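Putative glucoamylase (Bacteroides uniformis, PDB 4GL3) probably hydrolyses glycosidic bonds, as a predicted glucoamylase whose family belongs to the six-hairpin glycosidase clan. Local coordinates at residues 11-16 and 346-351; 38-43 and 87-92; 120-125 and 165-170; 280-285 and 315-320; 399-404 and 415-420. One frame throughout, in Å; residues are numbered along the deposited sequence. Where two conformers were deposited one is given.

Contact 1 of 5, residues 11-16 and 346-351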
# COMPACT_ATOMS: atom_id res chain seq x y z
N LYS A 11 18.82 10.48 -25.78
CA LYS A 11 17.82 9.64 -26.48
C LYS A 11 16.75 9.15 -25.47
O LYS A 11 17.00 9.01 -24.26
CB LYS A 11 18.45 8.47 -27.33
CG LYS A 11 18.63 7.09 -26.66
CD LYS A 11 18.97 5.98 -27.67
N GLN A 12 15.53 8.95 -25.95
CA GLN A 12 14.46 8.49 -25.09
C GLN A 12 14.73 7.07 -24.62
O GLN A 12 15.26 6.26 -25.37
CB GLN A 12 13.14 8.55 -25.85
CG GLN A 12 12.61 9.95 -26.03
CD GLN A 12 11.20 9.92 -26.58
OE1 GLN A 12 11.00 9.46 -27.70
NE2 GLN A 12 10.22 10.33 -25.79
N LEU A 13 14.38 6.78 -23.37
CA LEU A 13 14.41 5.43 -22.87
C LEU A 13 13.18 4.66 -23.44
O LEU A 13 12.08 5.23 -23.60
CB LEU A 13 14.40 5.44 -21.32
CG LEU A 13 15.53 6.18 -20.56
CD1 LEU A 13 15.27 6.08 -19.06
CD2 LEU A 13 16.91 5.64 -20.93
N SER A 14 13.36 3.39 -23.77
CA SER A 14 12.20 2.52 -24.01
C SER A 14 11.35 2.41 -22.76
O SER A 14 11.76 2.78 -21.64
CB SER A 14 12.66 1.12 -24.42
OG SER A 14 13.20 0.45 -23.31
N ASP A 15 10.13 1.91 -22.92
CA ASP A 15 9.28 1.79 -21.75
C ASP A 15 9.92 0.85 -20.74
O ASP A 15 9.87 1.11 -19.53
CB ASP A 15 7.87 1.32 -22.12
CG ASP A 15 7.02 2.43 -22.74
OD1 ASP A 15 7.31 3.63 -22.58
OD2 ASP A 15 6.03 2.09 -23.39
N ASP A 16 10.53 -0.24 -21.19
CA ASP A 16 11.18 -1.18 -20.26
C ASP A 16 12.34 -0.51 -19.50
O ASP A 16 12.49 -0.70 -18.29
CB ASP A 16 11.66 -2.44 -20.98
CG ASP A 16 10.53 -3.43 -21.24
OD1 ASP A 16 9.85 -3.86 -20.29
OD2 ASP A 16 10.31 -3.79 -22.41
N TYR A 346 6.13 11.73 -19.07
CA TYR A 346 6.00 13.18 -18.92
C TYR A 346 6.71 13.65 -17.62
O TYR A 346 7.45 14.65 -17.64
CB TYR A 346 4.52 13.59 -18.92
CG TYR A 346 4.29 15.07 -18.61
CD1 TYR A 346 4.55 16.05 -19.57
CD2 TYR A 346 3.84 15.47 -17.36
CE1 TYR A 346 4.34 17.39 -19.28
CE2 TYR A 346 3.64 16.80 -17.07
CZ TYR A 346 3.90 17.74 -18.01
OH TYR A 346 3.69 19.04 -17.68
N PHE A 347 6.51 12.90 -16.54
CA PHE A 347 7.10 13.24 -15.26
C PHE A 347 8.62 13.18 -15.35
O PHE A 347 9.30 14.01 -14.76
CB PHE A 347 6.65 12.30 -14.13
CG PHE A 347 5.17 12.33 -13.82
CD1 PHE A 347 4.39 13.43 -14.11
CD2 PHE A 347 4.58 11.25 -13.21
CE1 PHE A 347 3.03 13.43 -13.80
CE2 PHE A 347 3.24 11.24 -12.89
CZ PHE A 347 2.46 12.34 -13.19
N TYR A 348 9.14 12.19 -16.07
CA TYR A 348 10.58 12.02 -16.19
C TYR A 348 11.18 12.98 -17.22
O TYR A 348 12.14 13.70 -16.92
CB TYR A 348 10.94 10.59 -16.59
CG TYR A 348 12.42 10.34 -16.66
CD1 TYR A 348 13.18 10.20 -15.49
CD2 TYR A 348 13.06 10.22 -17.86
CE1 TYR A 348 14.54 9.99 -15.55
CE2 TYR A 348 14.42 10.01 -17.91
CZ TYR A 348 15.14 9.90 -16.76
OH TYR A 348 16.47 9.70 -16.81
N GLU A 349 10.64 12.99 -18.43
CA GLU A 349 11.27 13.73 -19.51
C GLU A 349 10.97 15.22 -19.41
O GLU A 349 11.84 16.01 -19.66
CB GLU A 349 10.87 13.17 -20.91
CG GLU A 349 11.38 11.75 -21.15
CD GLU A 349 11.06 11.14 -22.51
OE1 GLU A 349 10.36 11.75 -23.34
OE2 GLU A 349 11.52 10.00 -22.75
N GLU A 350 9.76 15.61 -19.05
CA GLU A 350 9.41 17.03 -19.08
C GLU A 350 9.58 17.66 -17.70
O GLU A 350 10.07 18.76 -17.59
CB GLU A 350 7.96 17.25 -19.57
CG GLU A 350 7.66 16.78 -20.99
CD GLU A 350 8.65 17.34 -21.99
OE1 GLU A 350 8.90 18.57 -21.92
OE2 GLU A 350 9.20 16.57 -22.80
N LEU A 351 9.14 17.00 -16.64
CA LEU A 351 9.27 17.58 -15.30
C LEU A 351 10.51 17.12 -14.55
O LEU A 351 10.72 17.57 -13.45
CB LEU A 351 8.04 17.29 -14.43
CG LEU A 351 6.69 17.77 -14.97
CD1 LEU A 351 5.59 17.41 -13.96
CD2 LEU A 351 6.74 19.26 -15.32
O HOH W 1 13.46 8.76 -21.72
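Glu349 OE2 reaches Leu13 through a water, 2.5 Å from OE2, that donates to it. That water accepts from Leu13 N (2.7 Å) and so bridges the carboxylate to the backbone; a salt bridge to Arg345 NH1 grips OE2 as well. The other oxygen, OE1, takes a direct hydrogen bond from Gln12 NE2 at 2.8 Å, fairly straight at 161°. It does so through its syn lone pair, and OE1 lies nearly in the amide plane although amide and carboxylate are turned 52° apart. Beyond CG the Gln12 chain is extended (chi2 -171°), which carries the amide across to the acid. Beside this polar patch Leu13 CD1 approaches the Tyr348 ring obliquely, 4.2 Å from CE2; Tyr348 also touches Leu18 and Leu21. At the surface, the loop leading into helix 15-27 is thus held against the C-terminal part of helix 337-349, in a helix-rich chain consistent with the (alpha/alpha)6 barrel of this clan.

Contact 2 of 5, residues 38-43 and 87-92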
# COMPACT_ATOMS: atom_id res chain seq x y z
N SER A 38 17.43 -1.80 11.90
CA SER A 38 16.24 -2.61 11.76
C SER A 38 15.87 -3.02 10.34
O SER A 38 15.13 -3.98 10.18
CB SER A 38 15.04 -1.86 12.34
OG SER A 38 14.82 -0.60 11.70
N GLY A 39 16.32 -2.25 9.33
CA GLY A 39 15.86 -2.40 7.94
C GLY A 39 14.51 -1.77 7.62
O GLY A 39 14.03 -1.82 6.48
N LEU A 40 13.89 -1.16 8.62
CA LEU A 40 12.60 -0.53 8.43
C LEU A 40 12.72 0.80 7.68
O LEU A 40 13.79 1.45 7.65
CB LEU A 40 11.87 -0.33 9.78
CG LEU A 40 11.53 -1.55 10.64
CD1 LEU A 40 10.91 -1.15 12.00
CD2 LEU A 40 10.62 -2.51 9.84
N ALA A 41 11.61 1.18 7.05
CA ALA A 41 11.53 2.38 6.22
C ALA A 41 11.17 3.59 7.06
O ALA A 41 10.34 3.53 7.98
CB ALA A 41 10.48 2.17 5.12
N HIS A 42 11.84 4.70 6.77
CA HIS A 42 11.42 6.00 7.28
C HIS A 42 10.04 6.37 6.71
O HIS A 42 9.71 6.05 5.56
CB HIS A 42 12.40 7.10 6.86
CG HIS A 42 13.66 7.15 7.63
ND1 HIS A 42 14.79 6.44 7.27
CD2 HIS A 42 14.00 7.86 8.72
CE1 HIS A 42 15.75 6.69 8.13
NE2 HIS A 42 15.30 7.55 9.02
N GLU A 43 9.25 7.10 7.50
CA GLU A 43 7.98 7.59 7.03
C GLU A 43 8.19 8.56 5.87
O GLU A 43 7.39 8.60 4.93
CB GLU A 43 7.19 8.28 8.18
CG GLU A 43 6.04 9.23 7.76
CD GLU A 43 4.66 8.61 7.30
OE1 GLU A 43 4.24 7.41 7.61
OE2 GLU A 43 3.96 9.43 6.59
N ARG A 87 13.53 -10.32 12.44
CA ARG A 87 14.05 -10.42 13.80
C ARG A 87 13.71 -9.17 14.65
O ARG A 87 13.36 -9.30 15.81
CB ARG A 87 15.57 -10.66 13.84
CG ARG A 87 16.01 -12.08 13.70
CD ARG A 87 17.53 -12.22 13.62
NE ARG A 87 17.93 -13.62 13.75
CZ ARG A 87 19.10 -14.14 13.33
NH1 ARG A 87 20.01 -13.38 12.72
NH2 ARG A 87 19.35 -15.45 13.50
N PHE A 88 13.86 -7.99 14.07
CA PHE A 88 13.52 -6.76 14.78
C PHE A 88 12.03 -6.68 15.14
O PHE A 88 11.67 -6.28 16.26
CB PHE A 88 13.91 -5.56 13.93
CG PHE A 88 13.89 -4.25 14.67
CD1 PHE A 88 15.02 -3.80 15.36
CD2 PHE A 88 12.77 -3.45 14.63
CE1 PHE A 88 15.00 -2.58 16.01
CE2 PHE A 88 12.75 -2.23 15.28
CZ PHE A 88 13.86 -1.79 15.96
N LEU A 89 11.16 -7.02 14.20
CA LEU A 89 9.74 -6.95 14.42
C LEU A 89 9.25 -7.98 15.46
O LEU A 89 8.25 -7.74 16.14
CB LEU A 89 8.95 -7.13 13.13
CG LEU A 89 9.07 -6.09 12.04
CD1 LEU A 89 8.49 -6.61 10.74
CD2 LEU A 89 8.38 -4.80 12.52
N SER A 90 9.94 -9.12 15.57
CA SER A 90 9.52 -10.15 16.47
C SER A 90 10.19 -10.02 17.86
O SER A 90 9.84 -10.75 18.76
CB SER A 90 9.81 -11.57 15.87
OG SER A 90 11.19 -11.73 15.59
N ASP A 91 11.19 -9.17 18.01
CA ASP A 91 11.94 -9.06 19.25
C ASP A 91 10.98 -8.66 20.38
O ASP A 91 10.14 -7.81 20.17
CB ASP A 91 13.03 -8.00 19.10
CG ASP A 91 14.03 -8.03 20.23
OD1 ASP A 91 13.72 -7.86 21.41
OD2 ASP A 91 15.17 -8.24 19.90
N LYS A 92 11.07 -9.30 21.52
CA LYS A 92 10.22 -8.99 22.68
C LYS A 92 10.36 -7.52 23.17
O LYS A 92 9.47 -6.98 23.82
CB LYS A 92 10.49 -9.99 23.83
CG LYS A 92 11.92 -10.03 24.38
CD LYS A 92 12.19 -11.20 25.37
CE LYS A 92 13.64 -11.20 25.91
NZ LYS A 92 13.87 -11.43 27.38
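Phe88 reaches from helix 75-90 to the loop 38-43, its CB starting 4.2 Å from the CB of Ser38. With CG anti to the backbone N (chi1 -167°), the ring swings under that serine. CG is 3.5 Å from Ser38 CB, and CD1, CD2, CE1 and CE2 follow at nearly the same spacing, because the serine carbon hovers over the middle of the face. The CH-pi geometry is almost vertical: Ser38 CB stands 3.4 Å from the ring centroid and 6° off the normal. On the CD2-CE2 side Leu40 joins in, its CD1 lying 3.9 Å from CE2 in an oblique approach, while CZ at the tip is still 3.8 Å from Ser38 CB. The second methyl of Leu40, CD2, meets Leu89 CD2 at 4.2 Å, one residue further along the helix. Met105 of strand 104-106 touches both Phe88 and Leu40.

The hydroxyl of Ser38 is occupied away from the ring. OG donates to Gly107 O and accepts from Leu40 N at 3.3 Å, an ST turn that helps hold the hydroxyl turned away, so that CB presents its hydrogens to the face. A serine thus takes part in a buried apolar interface mainly through its methylene; the neighbouring oxygen may make the CB hydrogens slightly more positive, which would suit the pi cloud beneath them.

Contact 3 of 5, residues 120-125 and 165-170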
# COMPACT_ATOMS: atom_id res chain seq x y z
N ASP A 120 -1.66 5.47 20.29
CA ASP A 120 -0.36 5.12 20.83
C ASP A 120 -0.21 3.66 21.12
O ASP A 120 0.60 3.26 21.97
CB ASP A 120 -0.13 5.92 22.14
CG ASP A 120 -1.15 5.55 23.27
OD1 ASP A 120 -2.14 4.83 22.98
OD2 ASP A 120 -0.90 5.99 24.43
N GLY A 121 -1.03 2.85 20.46
CA GLY A 121 -0.98 1.41 20.56
C GLY A 121 -0.99 0.76 19.19
O GLY A 121 -0.36 1.24 18.28
N ALA A 122 -1.75 -0.33 19.08
CA ALA A 122 -1.91 -1.05 17.84
C ALA A 122 -2.61 -0.18 16.78
O ALA A 122 -3.54 0.60 17.08
CB ALA A 122 -2.71 -2.35 18.05
N ASP A 123 -2.10 -0.32 15.55
CA ASP A 123 -2.77 0.13 14.31
C ASP A 123 -2.87 -1.07 13.40
O ASP A 123 -1.83 -1.59 12.86
CB ASP A 123 -1.99 1.27 13.66
CG ASP A 123 -2.65 1.79 12.39
OD1 ASP A 123 -3.21 0.96 11.62
OD2 ASP A 123 -2.67 3.02 12.23
N ILE A 124 -4.08 -1.63 13.27
CA ILE A 124 -4.16 -2.89 12.56
C ILE A 124 -4.17 -2.75 11.05
O ILE A 124 -3.97 -3.77 10.34
CB ILE A 124 -5.32 -3.82 13.01
CG1 ILE A 124 -6.69 -3.31 12.55
CG2 ILE A 124 -5.28 -4.00 14.53
CD1 ILE A 124 -7.77 -4.39 12.81
N VAL A 125 -4.43 -1.54 10.53
CA VAL A 125 -4.37 -1.32 9.08
C VAL A 125 -2.89 -1.32 8.69
O VAL A 125 -2.47 -2.04 7.79
CB VAL A 125 -5.08 -0.02 8.64
CG1 VAL A 125 -4.80 0.24 7.15
CG2 VAL A 125 -6.60 -0.11 8.96
N ASN A 165 -9.24 -11.14 15.58
CA ASN A 165 -10.59 -11.14 16.14
C ASN A 165 -10.73 -10.32 17.41
O ASN A 165 -11.84 -9.86 17.70
CB ASN A 165 -11.18 -12.53 16.35
CG ASN A 165 -12.69 -12.49 16.52
OD1 ASN A 165 -13.39 -11.98 15.65
ND2 ASN A 165 -13.20 -13.02 17.64
N PHE A 166 -9.63 -10.09 18.14
CA PHE A 166 -9.65 -9.17 19.28
C PHE A 166 -10.19 -7.79 18.87
O PHE A 166 -10.87 -7.15 19.65
CB PHE A 166 -8.23 -9.04 19.85
CG PHE A 166 -8.11 -8.05 20.97
CD1 PHE A 166 -8.56 -8.37 22.26
CD2 PHE A 166 -7.62 -6.78 20.74
CE1 PHE A 166 -8.44 -7.46 23.29
CE2 PHE A 166 -7.53 -5.86 21.77
CZ PHE A 166 -7.91 -6.23 23.03
N PHE A 167 -9.87 -7.35 17.64
CA PHE A 167 -10.20 -6.03 17.17
C PHE A 167 -11.64 -5.86 16.71
O PHE A 167 -12.03 -4.76 16.26
CB PHE A 167 -9.16 -5.54 16.13
CG PHE A 167 -7.80 -5.39 16.72
CD1 PHE A 167 -6.95 -6.48 16.86
CD2 PHE A 167 -7.42 -4.19 17.27
CE1 PHE A 167 -5.72 -6.34 17.50
CE2 PHE A 167 -6.19 -4.02 17.84
CZ PHE A 167 -5.34 -5.11 17.96
N THR A 168 -12.42 -6.93 16.81
CA THR A 168 -13.83 -6.83 16.62
C THR A 168 -14.62 -6.36 17.87
O THR A 168 -15.82 -6.01 17.75
CB THR A 168 -14.48 -8.14 16.14
OG1 THR A 168 -14.43 -9.12 17.18
CG2 THR A 168 -13.87 -8.66 14.85
N GLN A 169 -13.99 -6.37 19.06
CA GLN A 169 -14.73 -6.22 20.33
C GLN A 169 -15.96 -7.15 20.42
O GLN A 169 -16.93 -6.82 21.06
CB GLN A 169 -15.24 -4.77 20.50
CG GLN A 169 -14.14 -3.69 20.37
CD GLN A 169 -14.60 -2.32 20.84
OE1 GLN A 169 -14.99 -2.15 21.98
NE2 GLN A 169 -14.56 -1.33 19.95
N GLY A 170 -15.93 -8.30 19.76
CA GLY A 170 -17.06 -9.22 19.77
C GLY A 170 -18.24 -8.74 18.91
O GLY A 170 -19.31 -9.32 18.99
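This is a buried apolar contact in which Phe167, on the 3-10 turn that follows helix 146-161, packs against the junction of strand 122-123 and helix 124-140. The junction carries an Asp N-cap: Asp123 OD1 accepts from Glu126 N and, weakly, from Val125 N. The strand pairs antiparallel with 177-178 in a helix-rich chain of the six-hairpin clan, so the contact ties the strand-helix junction to the link between helix 146-161 and strand 177-178.

Ile124 carries most of it. Its CG1 sits between the backbone N and carbonyl carbon (chi1 72°), which sets CG2 anti to the carbonyl carbon, beside the backbone N, from where it meets the phenylalanine. CG2 stands 3.3 Å above the plane of the Phe167 ring, over its centre, in a CH-pi contact only 9° off the normal, and comes as near as 3.4 Å to CE2. The CD1 methyl reaches back along the side chain to Phe167 CB at 3.8 Å, the two side chains sliding past each other in opposite directions. Ala122 CB adds an oblique approach, 3.8 Å from Phe167 CZ. On the opposite face Phe166 brings CD2 over the ring centre, so Phe167 is held between an aliphatic and an aromatic neighbour.

The 3-10 turn that carries the ring is held by Asn165 O, which accepts from Thr168 N at 3.1 Å and, in the carbonyl plane, from Thr168 OG1 at 2.7 Å.

Contact 4 of 5, residues 280-285 and 315-320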
# COMPACT_ATOMS: atom_id res chain seq x y z
N LEU A 280 -9.67 5.20 -14.18
CA LEU A 280 -10.04 5.94 -15.42
C LEU A 280 -10.90 7.15 -15.08
O LEU A 280 -10.80 8.18 -15.70
CB LEU A 280 -10.75 5.03 -16.43
CG LEU A 280 -9.83 3.99 -17.08
CD1 LEU A 280 -10.52 3.26 -18.22
CD2 LEU A 280 -8.56 4.66 -17.60
N ILE A 281 -11.73 7.03 -14.05
CA ILE A 281 -12.48 8.17 -13.53
C ILE A 281 -11.56 9.28 -12.96
O ILE A 281 -11.77 10.46 -13.24
CB ILE A 281 -13.52 7.69 -12.51
CG1 ILE A 281 -14.65 6.92 -13.23
CG2 ILE A 281 -14.07 8.87 -11.69
CD1 ILE A 281 -15.48 6.04 -12.28
N ASN A 282 -10.56 8.90 -12.17
CA ASN A 282 -9.58 9.84 -11.61
C ASN A 282 -8.85 10.58 -12.75
O ASN A 282 -8.76 11.83 -12.79
CB ASN A 282 -8.63 9.03 -10.70
CG ASN A 282 -7.78 9.89 -9.79
OD1 ASN A 282 -6.77 10.46 -10.24
ND2 ASN A 282 -8.16 9.97 -8.49
N ARG A 283 -8.43 9.82 -13.75
CA ARG A 283 -7.86 10.40 -14.95
C ARG A 283 -8.83 11.30 -15.70
O ARG A 283 -8.45 12.39 -16.13
CB ARG A 283 -7.33 9.31 -15.89
CG ARG A 283 -6.81 9.84 -17.20
CD ARG A 283 -6.32 8.71 -18.10
NE ARG A 283 -5.86 9.16 -19.42
CZ ARG A 283 -6.66 9.28 -20.48
NH1 ARG A 283 -7.95 9.01 -20.38
NH2 ARG A 283 -6.17 9.67 -21.64
N ALA A 284 -10.08 10.86 -15.90
CA ALA A 284 -11.07 11.67 -16.62
C ALA A 284 -11.32 12.98 -15.88
O ALA A 284 -11.48 14.03 -16.52
CB ALA A 284 -12.40 10.91 -16.87
N TYR A 285 -11.36 12.93 -14.54
CA TYR A 285 -11.52 14.15 -13.77
C TYR A 285 -10.39 15.13 -14.12
O TYR A 285 -10.63 16.33 -14.36
CB TYR A 285 -11.58 13.91 -12.25
CG TYR A 285 -11.55 15.21 -11.47
CD1 TYR A 285 -12.70 15.91 -11.22
CD2 TYR A 285 -10.35 15.77 -11.09
CE1 TYR A 285 -12.68 17.11 -10.53
CE2 TYR A 285 -10.31 16.97 -10.43
CZ TYR A 285 -11.48 17.64 -10.15
OH TYR A 285 -11.42 18.85 -9.51
N HIS A 315 -5.93 14.26 -1.38
CA HIS A 315 -6.41 14.86 -2.65
C HIS A 315 -7.24 13.82 -3.42
O HIS A 315 -6.94 12.62 -3.39
CB HIS A 315 -5.28 15.35 -3.55
CG HIS A 315 -4.25 16.17 -2.85
ND1 HIS A 315 -3.01 15.67 -2.51
CD2 HIS A 315 -4.29 17.44 -2.38
CE1 HIS A 315 -2.33 16.61 -1.87
NE2 HIS A 315 -3.08 17.69 -1.78
N SER A 316 -8.26 14.31 -4.12
CA SER A 316 -9.10 13.45 -4.94
C SER A 316 -9.99 14.35 -5.79
O SER A 316 -9.98 15.60 -5.65
CB SER A 316 -9.97 12.53 -4.03
OG SER A 316 -11.09 13.26 -3.54
N PRO A 317 -10.81 13.74 -6.66
CA PRO A 317 -11.72 14.63 -7.41
C PRO A 317 -12.73 15.41 -6.54
O PRO A 317 -13.32 16.36 -7.04
CB PRO A 317 -12.46 13.66 -8.33
CG PRO A 317 -11.49 12.53 -8.54
CD PRO A 317 -10.77 12.38 -7.24
N GLY A 318 -12.96 15.00 -5.30
CA GLY A 318 -13.76 15.80 -4.35
C GLY A 318 -12.95 16.65 -3.37
O GLY A 318 -13.51 17.26 -2.47
N ASN A 319 -11.62 16.70 -3.56
CA ASN A 319 -10.70 17.50 -2.75
C ASN A 319 -9.46 17.79 -3.59
O ASN A 319 -8.36 17.24 -3.37
CB ASN A 319 -10.31 16.74 -1.48
CG ASN A 319 -9.33 17.52 -0.61
OD1 ASN A 319 -9.35 18.73 -0.58
ND2 ASN A 319 -8.47 16.80 0.10
N ASP A 320 -9.68 18.62 -4.60
CA ASP A 320 -8.69 18.93 -5.61
C ASP A 320 -8.12 20.29 -5.27
O ASP A 320 -8.83 21.27 -5.35
CB ASP A 320 -9.36 18.94 -6.97
CG ASP A 320 -8.40 19.28 -8.10
OD1 ASP A 320 -7.16 19.17 -7.96
OD2 ASP A 320 -8.91 19.67 -9.17
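Ser316 opens the type I beta turn that presents Pro317 to Tyr285; the turn closes at Asn319, and Ser316 OG accepts from Gly318 N in an ST turn. Pro317 then lays its ring on the helix side chains: CB lies over one face of Tyr285, 3.6 Å above the plane and displaced toward the rim, nearest Tyr285 CG, a CH-pi contact 22° off the normal. Its CD meets Asn282 ND2 at 3.8 Å, an amide whose OD1 accepts from Leu303 N. Beyond Gly318 and Asn319 the chain brings Asp320 to the phenol end. Tyr285 OH donates to Asp320 OD2 at 2.7 Å, meeting the carboxylate on its anti side and 22° out of its plane, with ring and carboxylate 80° apart. The second oxygen, OD1, is held by Tyr296 OH, so two tyrosines share this buried carboxylate. The loop, between strand 313-314 and helix 326-331, thereby rests on helix 271-288, whose Ile281 packs on strand 235-239.

Contact 5 of 5, residues 399-404 and 415-420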
# COMPACT_ATOMS: atom_id res chain seq x y z
N LEU A 399 3.07 -14.49 -5.36
CA LEU A 399 3.56 -14.95 -4.07
C LEU A 399 2.43 -14.93 -3.02
O LEU A 399 2.16 -15.94 -2.35
CB LEU A 399 4.76 -14.08 -3.63
CG LEU A 399 6.01 -14.27 -4.48
CD1 LEU A 399 6.95 -13.10 -4.27
CD2 LEU A 399 6.69 -15.62 -4.22
N PHE A 400 1.80 -13.77 -2.86
CA PHE A 400 0.78 -13.58 -1.83
C PHE A 400 -0.41 -14.52 -2.06
O PHE A 400 -0.86 -15.16 -1.13
CB PHE A 400 0.33 -12.12 -1.78
CG PHE A 400 -0.69 -11.84 -0.72
CD1 PHE A 400 -0.29 -11.55 0.59
CD2 PHE A 400 -2.05 -11.81 -1.02
CE1 PHE A 400 -1.21 -11.29 1.57
CE2 PHE A 400 -2.98 -11.52 -0.02
CZ PHE A 400 -2.56 -11.29 1.27
N MSE A 401 -0.90 -14.60 -3.30
CA MSE A 401 -2.09 -15.39 -3.59
C MSE A 401 -1.80 -16.90 -3.45
O MSE A 401 -2.74 -17.70 -3.34
CB MSE A 401 -2.61 -15.10 -5.00
CG MSE A 401 -3.09 -13.68 -5.21
SE MSE A 401 -4.61 -13.21 -4.09
CE MSE A 401 -6.05 -13.92 -5.15
N SER A 402 -0.51 -17.28 -3.44
CA SER A 402 -0.14 -18.67 -3.21
C SER A 402 -0.23 -19.09 -1.75
O SER A 402 -0.11 -20.26 -1.47
CB SER A 402 1.29 -18.99 -3.72
OG SER A 402 2.26 -18.51 -2.77
N HIS A 403 -0.36 -18.16 -0.81
CA HIS A 403 -0.34 -18.55 0.60
C HIS A 403 -1.63 -19.32 0.98
O HIS A 403 -2.72 -18.82 0.78
CB HIS A 403 -0.19 -17.33 1.49
CG HIS A 403 0.20 -17.67 2.90
ND1 HIS A 403 -0.68 -18.22 3.81
CD2 HIS A 403 1.39 -17.55 3.54
CE1 HIS A 403 -0.05 -18.41 4.96
NE2 HIS A 403 1.21 -18.02 4.82
N PRO A 404 -1.50 -20.53 1.52
CA PRO A 404 -2.69 -21.32 1.77
C PRO A 404 -3.71 -20.73 2.76
O PRO A 404 -4.89 -21.06 2.68
CB PRO A 404 -2.14 -22.64 2.31
CG PRO A 404 -0.82 -22.29 2.89
CD PRO A 404 -0.28 -21.26 1.91
N PHE A 415 -15.24 -15.39 -2.09
CA PHE A 415 -14.59 -14.91 -3.33
C PHE A 415 -14.41 -16.03 -4.34
O PHE A 415 -14.27 -17.18 -3.95
CB PHE A 415 -13.21 -14.37 -3.08
CG PHE A 415 -13.19 -13.01 -2.48
CD1 PHE A 415 -13.39 -12.83 -1.12
CD2 PHE A 415 -12.99 -11.91 -3.28
CE1 PHE A 415 -13.33 -11.56 -0.57
CE2 PHE A 415 -12.96 -10.65 -2.75
CZ PHE A 415 -13.12 -10.47 -1.37
N THR A 416 -14.43 -15.67 -5.63
CA THR A 416 -13.90 -16.52 -6.71
C THR A 416 -12.68 -15.77 -7.32
O THR A 416 -12.57 -14.52 -7.23
CB THR A 416 -14.93 -16.80 -7.81
OG1 THR A 416 -15.41 -15.54 -8.27
CG2 THR A 416 -16.14 -17.66 -7.29
N SER A 417 -11.74 -16.53 -7.87
CA SER A 417 -10.49 -15.98 -8.43
C SER A 417 -9.85 -17.07 -9.30
O SER A 417 -10.04 -18.26 -9.02
CB SER A 417 -9.53 -15.57 -7.29
OG SER A 417 -8.22 -15.25 -7.76
N PRO A 418 -9.10 -16.70 -10.33
CA PRO A 418 -8.36 -17.74 -11.05
C PRO A 418 -7.34 -18.48 -10.18
O PRO A 418 -6.94 -19.57 -10.53
CB PRO A 418 -7.65 -16.99 -12.18
CG PRO A 418 -7.73 -15.55 -11.85
CD PRO A 418 -8.88 -15.35 -10.90
N TYR A 419 -6.95 -17.91 -9.04
CA TYR A 419 -6.03 -18.59 -8.11
C TYR A 419 -6.71 -19.67 -7.26
O TYR A 419 -6.02 -20.47 -6.64
CB TYR A 419 -5.40 -17.59 -7.16
CG TYR A 419 -4.45 -16.62 -7.79
CD1 TYR A 419 -4.91 -15.41 -8.30
CD2 TYR A 419 -3.07 -16.90 -7.88
CE1 TYR A 419 -4.04 -14.51 -8.88
CE2 TYR A 419 -2.18 -15.99 -8.45
CZ TYR A 419 -2.68 -14.79 -8.93
OH TYR A 419 -1.86 -13.85 -9.48
N LEU A 420 -8.04 -19.66 -7.22
CA LEU A 420 -8.80 -20.56 -6.37
C LEU A 420 -9.45 -21.68 -7.22
O LEU A 420 -10.39 -21.41 -7.98
CB LEU A 420 -9.85 -19.76 -5.59
CG LEU A 420 -9.37 -18.62 -4.67
CD1 LEU A 420 -10.56 -17.85 -4.13
CD2 LEU A 420 -8.50 -19.14 -3.55
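Met401, near the end of helix 395-401, and Tyr419 approach to 6.8 Å between their CA atoms, the latter inside a type I beta turn from Ser417 to Leu420 that is closed by Leu420 N bonding to Ser417 O at 3.0 Å. Met401 is a selenomethionine whose side chain curls over one face of the Tyr419 ring. Its CB stands 3.4 Å above the ring plane, displaced toward the CD2 rim, in a CH-pi contact 17° off the normal. Met401 CG continues across the face to 3.9 Å from Tyr419 CE1. Bends at chi2 (-63°) and chi3 (-83°) then lift the selenium and fold the end of the chain back, so that SE lies 5.1 Å from the ring centroid, a distant Met-aromatic contact, and Met401 CE drops to 3.7 Å from Tyr419 CD1. The two segments flank helix 404-412, which makes up most of the chain between them, a helix-loop-helix passage near the C terminus that fits the helix-rich architecture of the clan; Met401 also touches Leu410 on that helix. Ser417 works from the edge, its OG lying in the plane of the Tyr419 ring and 3.6 Å from Met401 CE. The same oxygen accepts from Tyr419 N, an ST turn at the head of the beta turn. At the far end of the ring Tyr419 OH is hydrogen-bonded to Asp260 OD2.

From the N terminus, contact 1 opens first and closes last of the first four: its loop joins residues 11-16 to helix 337-349 and encloses contacts 2, 3 and 4. Within it these follow one another in series, without crossing. Contact 2 closes a loop from 38-43 to the end of helix 75-90, contact 3 joins strand 122-123 and helix 124-140 to the turn after helix 146-161, and contact 4 folds the loop 315-320 onto helix 271-288. Contact 5 comes after contact 1 has closed and brings the C-terminal loop back to helix 395-401. None touch; contacts 2 and 3 are the closest pair, about 9 Å between nearest atoms, while contacts 1 and 3 lie on opposite sides of the chain's centre.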